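Metallo-beta-lactamase (Chryseobacterium indologenes, PDB 3L6N) hydrolyses the beta-lactam ring of penicillins, cephalosporins and carbapenems with zinc ions in its active site, conferring resistance to these antibiotics. Local coordinates at residues 44-49 / 73-78; 99-104 / 140-145. All coordinates share one frame; numbering follows the deposited sequence.

Contact 1 of 2, residues 44-49 / 73-78. With ZN (zinc ion), chain B.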
# COMPACT_ATOMS: atom_id res chain seq x y z
N LEU A 44 -0.61 6.80 6.91
CA LEU A 44 -0.82 6.42 5.49
C LEU A 44 -0.07 5.15 5.18
O LEU A 44 1.07 4.97 5.62
CB LEU A 44 -0.29 7.49 4.53
CG LEU A 44 -0.87 8.89 4.62
CD1 LEU A 44 -0.30 9.71 3.47
CD2 LEU A 44 -2.40 8.87 4.54
N PHE A 45 -0.73 4.28 4.41
CA PHE A 45 -0.09 3.12 3.81
C PHE A 45 -0.09 3.31 2.31
O PHE A 45 -1.10 3.10 1.64
CB PHE A 45 -0.80 1.83 4.24
CG PHE A 45 -0.72 1.59 5.71
CD1 PHE A 45 -1.72 2.05 6.55
CD2 PHE A 45 0.39 0.95 6.26
CE1 PHE A 45 -1.64 1.87 7.93
CE2 PHE A 45 0.48 0.76 7.63
CZ PHE A 45 -0.55 1.22 8.47
N ASP A 46 1.08 3.73 1.83
CA ASP A 46 1.30 4.21 0.46
C ASP A 46 0.63 5.55 0.23
O ASP A 46 -0.25 5.95 0.98
CB ASP A 46 0.92 3.15 -0.57
CG ASP A 46 1.72 1.89 -0.38
OD1 ASP A 46 2.95 2.02 -0.22
OD2 ASP A 46 1.13 0.78 -0.37
N VAL A 47 1.10 6.24 -0.80
CA VAL A 47 0.76 7.66 -1.01
C VAL A 47 0.05 7.85 -2.35
O VAL A 47 0.09 6.95 -3.20
CB VAL A 47 2.04 8.54 -0.95
CG1 VAL A 47 2.74 8.40 0.40
CG2 VAL A 47 3.00 8.19 -2.08
N PRO A 48 -0.62 9.00 -2.53
CA PRO A 48 -1.24 9.23 -3.85
C PRO A 48 -0.29 9.02 -5.01
O PRO A 48 0.90 9.35 -4.92
CB PRO A 48 -1.69 10.69 -3.78
CG PRO A 48 -2.03 10.88 -2.33
CD PRO A 48 -0.95 10.09 -1.59
N TRP A 49 -0.81 8.44 -6.09
CA TRP A 49 -0.01 8.14 -7.28
C TRP A 49 0.63 9.41 -7.85
O TRP A 49 1.79 9.39 -8.27
CB TRP A 49 -0.87 7.46 -8.35
CG TRP A 49 -0.09 6.49 -9.23
CD1 TRP A 49 1.26 6.48 -9.47
CD2 TRP A 49 -0.64 5.40 -9.98
NE1 TRP A 49 1.58 5.44 -10.32
CE2 TRP A 49 0.44 4.76 -10.64
CE3 TRP A 49 -1.94 4.90 -10.15
CZ2 TRP A 49 0.25 3.64 -11.46
CZ3 TRP A 49 -2.12 3.76 -10.97
CH2 TRP A 49 -1.02 3.16 -11.62
N PHE A 73 3.83 4.73 5.71
CA PHE A 73 4.49 3.44 5.45
C PHE A 73 4.43 3.11 3.96
O PHE A 73 3.36 3.19 3.37
CB PHE A 73 3.80 2.32 6.24
CG PHE A 73 4.14 2.30 7.70
CD1 PHE A 73 3.64 3.26 8.58
CD2 PHE A 73 4.95 1.28 8.21
CE1 PHE A 73 3.95 3.24 9.94
CE2 PHE A 73 5.27 1.25 9.58
CZ PHE A 73 4.77 2.23 10.44
N ALA A 74 5.56 2.72 3.39
CA ALA A 74 5.62 2.34 1.97
C ALA A 74 5.68 0.83 1.83
O ALA A 74 6.46 0.18 2.53
CB ALA A 74 6.87 2.96 1.31
N THR A 75 4.86 0.28 0.93
CA THR A 75 4.84 -1.17 0.74
C THR A 75 5.73 -1.66 -0.41
O THR A 75 5.86 -2.87 -0.62
CB THR A 75 3.41 -1.76 0.62
OG1 THR A 75 2.78 -1.28 -0.57
CG2 THR A 75 2.57 -1.41 1.84
N HIS A 76 6.32 -0.72 -1.15
CA HIS A 76 7.54 -0.93 -1.95
C HIS A 76 8.00 0.40 -2.54
O HIS A 76 7.45 1.45 -2.19
CB HIS A 76 7.46 -2.11 -2.99
CG HIS A 76 6.46 -1.94 -4.09
ND1 HIS A 76 5.12 -2.22 -3.94
CD2 HIS A 76 6.63 -1.63 -5.40
CE1 HIS A 76 4.49 -2.03 -5.09
NE2 HIS A 76 5.39 -1.67 -5.99
N SER A 77 9.02 0.36 -3.41
CA SER A 77 9.71 1.60 -3.79
C SER A 77 9.05 2.41 -4.91
O SER A 77 9.46 3.54 -5.15
CB SER A 77 11.15 1.31 -4.21
OG SER A 77 11.17 0.69 -5.49
N HIS A 78 8.06 1.83 -5.58
CA HIS A 78 7.49 2.45 -6.77
C HIS A 78 6.69 3.73 -6.49
O HIS A 78 6.30 4.00 -5.36
CB HIS A 78 6.61 1.45 -7.51
CG HIS A 78 7.37 0.39 -8.25
ND1 HIS A 78 6.80 -0.80 -8.65
CD2 HIS A 78 8.66 0.35 -8.67
CE1 HIS A 78 7.71 -1.51 -9.30
NE2 HIS A 78 8.84 -0.85 -9.31
ZN ZN B . 5.04 -1.58 -8.06
O HOH W 1 3.50 -0.49 -8.36
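D46 grips T75 through both carboxylate oxygens where two neighbouring parallel strands, 41-45 and 69-73, run out. OD1 of D46 accepts a hydrogen bond from the backbone N of T75 at 2.8 Å, with an N-H...O angle of 166°, while OD2 of D46 takes the hydroxyl OG1 of T75 at 2.6 Å. Each oxygen uses its syn lone pair, so the carboxylate faces T75 fork-like and its rotation is fixed. T75 makes this two-point grip possible by holding OG1 between its backbone N and carbonyl carbon (chi1 66°), which brings hydroxyl and amide to the same carboxylate.

Backbone bonds supply the second element. The N of F73 donates to O of L44 and the N of D46 to O of F73, each at 2.8 Å, the first almost straight, the second slightly bent; together they flank F45, the residue bridged in parallel register with F73.

Aromatic packing is the third. F45 and F73 project side by side from the same face of the sheet, their ring planes 30° apart and the centroids 5.5 Å apart. The rings are slid so far that they barely overlap; the nearest approach is CD2 of F45 to CB of F73, at 3.7 Å. F130 meets both rings edge-to-face.

Just beyond T75, NE2 of H76 and ND1 of H78 bind zinc at 2.1 Å and 2.0 Å, and a water at 1.9 Å and H139 complete the four ligands; H76, H78 and D80 form the superfamily's HxHxD motif. D46 OD2 also forms a salt bridge with R81, which would be expected to stabilise the buried carboxylate as an anion. D46 bonds no zinc ligand; by gripping T75, next to H76 in the chain, it probably steadies the backbone leading into the histidines.

Contact 2 of 2, residues 99-104 / 140-145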
# COMPACT_ATOMS: atom_id res chain seq x y z
N ALA A 99 14.62 -1.84 4.70
CA ALA A 99 15.97 -1.63 4.17
C ALA A 99 16.04 -1.86 2.66
O ALA A 99 16.64 -1.06 1.94
CB ALA A 99 16.98 -2.50 4.91
N LYS A 100 15.38 -2.92 2.18
CA LYS A 100 15.38 -3.24 0.74
C LYS A 100 14.73 -2.13 -0.08
O LYS A 100 15.24 -1.74 -1.13
CB LYS A 100 14.66 -4.57 0.48
CG LYS A 100 15.37 -5.77 1.11
CD LYS A 100 16.64 -6.15 0.36
CE LYS A 100 17.29 -7.41 0.95
NZ LYS A 100 18.46 -7.89 0.15
N THR A 101 13.60 -1.62 0.41
CA THR A 101 12.89 -0.56 -0.29
C THR A 101 13.75 0.69 -0.35
O THR A 101 13.84 1.35 -1.39
CB THR A 101 11.53 -0.31 0.38
OG1 THR A 101 10.67 -1.42 0.10
CG2 THR A 101 10.86 0.97 -0.16
N ASN A 102 14.41 1.01 0.76
CA ASN A 102 15.31 2.15 0.79
C ASN A 102 16.48 1.99 -0.16
O ASN A 102 16.88 2.97 -0.78
CB ASN A 102 15.82 2.42 2.21
CG ASN A 102 14.81 3.20 3.03
OD1 ASN A 102 14.03 3.98 2.48
ND2 ASN A 102 14.82 3.01 4.34
N GLU A 103 17.01 0.78 -0.29
CA GLU A 103 18.10 0.53 -1.23
C GLU A 103 17.65 0.81 -2.66
O GLU A 103 18.41 1.37 -3.45
CB GLU A 103 18.57 -0.91 -1.11
CG GLU A 103 19.47 -1.14 0.08
CD GLU A 103 19.55 -2.60 0.47
OE1 GLU A 103 19.00 -3.47 -0.25
OE2 GLU A 103 20.16 -2.89 1.52
N PHE A 104 16.41 0.44 -2.99
CA PHE A 104 15.86 0.72 -4.31
C PHE A 104 15.62 2.22 -4.52
O PHE A 104 15.93 2.75 -5.58
CB PHE A 104 14.54 -0.03 -4.52
CG PHE A 104 14.70 -1.51 -4.82
CD1 PHE A 104 13.57 -2.32 -4.82
CD2 PHE A 104 15.94 -2.08 -5.10
CE1 PHE A 104 13.65 -3.68 -5.12
CE2 PHE A 104 16.05 -3.45 -5.40
CZ PHE A 104 14.90 -4.26 -5.40
N THR A 140 7.59 -7.09 -6.98
CA THR A 140 8.98 -6.64 -6.91
C THR A 140 9.72 -7.48 -5.87
O THR A 140 9.11 -8.31 -5.18
CB THR A 140 9.07 -5.17 -6.45
OG1 THR A 140 8.33 -5.03 -5.23
CG2 THR A 140 8.51 -4.23 -7.52
N ALA A 141 11.03 -7.25 -5.72
CA ALA A 141 11.81 -7.99 -4.74
C ALA A 141 11.54 -7.51 -3.32
O ALA A 141 11.81 -8.23 -2.35
CB ALA A 141 13.31 -7.88 -5.06
N ASP A 142 11.01 -6.30 -3.19
CA ASP A 142 10.85 -5.65 -1.88
C ASP A 142 9.40 -5.56 -1.41
O ASP A 142 9.13 -5.01 -0.33
CB ASP A 142 11.48 -4.24 -1.89
CG ASP A 142 10.78 -3.26 -2.84
OD1 ASP A 142 10.33 -3.69 -3.92
OD2 ASP A 142 10.70 -2.06 -2.50
N ASN A 143 8.46 -6.05 -2.20
CA ASN A 143 7.05 -5.88 -1.82
C ASN A 143 6.71 -6.50 -0.46
O ASN A 143 7.13 -7.62 -0.15
CB ASN A 143 6.05 -6.30 -2.92
CG ASN A 143 6.27 -7.72 -3.47
OD1 ASN A 143 5.84 -8.00 -4.58
ND2 ASN A 143 6.88 -8.62 -2.69
N VAL A 144 5.96 -5.74 0.34
CA VAL A 144 5.50 -6.20 1.64
C VAL A 144 3.98 -6.03 1.71
O VAL A 144 3.40 -5.29 0.92
CB VAL A 144 6.17 -5.44 2.81
CG1 VAL A 144 7.65 -5.80 2.89
CG2 VAL A 144 5.99 -3.91 2.67
N VAL A 145 3.36 -6.74 2.66
CA VAL A 145 1.93 -6.64 2.91
C VAL A 145 1.72 -6.06 4.31
O VAL A 145 2.64 -6.07 5.13
CB VAL A 145 1.23 -8.02 2.79
CG1 VAL A 145 1.40 -8.62 1.39
CG2 VAL A 145 1.74 -9.01 3.89
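T101 and D142 meet through one side-chain hydrogen bond, OG1 of T101 donating to OD2 of D142 at 2.7 Å. The hydroxyl arrives on the anti side of the carboxylate and 23° out of its plane, and the two side chains cross at about a right angle. T101 directs OG1 to this oxygen by setting it anti to its carbonyl carbon, beside the backbone N (chi1 -71°).

The other oxygen of D142 comes up to the F104 ring. OD1 of D142 lies near the ring plane, at the edge, 3.5 Å from CE1 of F104, and the ring and carboxylate planes are 69° apart. Such an approach presents the positive rim of the ring to the oxygen, a probably favourable electrostatic contact. CB of A141 reaches the same ring at the edge too, 4.0 Å from CZ of F104. One turn earlier on the helix than F104, CB of K100 packs on CB of D142 at 4.0 Å, whereas the rest of the lysine chain leads away.

In the next shell, OG1 of T140 donates to OD1 of D142 at 2.7 Å, also from the anti side and tilted out of the carboxylate plane. Both carboxylate oxygens are therefore held, one by each threonine. N of T140 in turn donates to OD1 of N143 at 3.1 Å, from above the carbonyl plane, which links the start of the loop to the N143 side chain. A weak bond from the backbone N of S77 adds a further partner to OD2 of D142.

In the alpha-beta/beta-alpha sandwich of metallo-beta-lactamases, the contact sets the first turns of helix 99-107, which follows strand 94-97 of one sheet, against the loop between strands 128-133 and 145-148 of the other.

Overall arrangement
Contacts 1 and 2 have centres 11 Å apart and meet directly along the segment 73-78. The backbone forms one link, a probable hydrogen bond of 3.0 Å between O of T75 and N of V144. D142 forms another: its OD2 lies 3.3 Å from CB of H76, whereas its side chain remains about 7 Å, at the nearest atom, from the zinc held by H76 and H78. CG2 of T140 packs on CE1 of H78, at 3.3 Å. The loop carrying both histidines is thus held by contact 1 and bordered by contact 2, whose loop follows the third histidine ligand, H139. The second zinc, bound by D80, C158 and H200, lies about 4 Å from the H76 side chain.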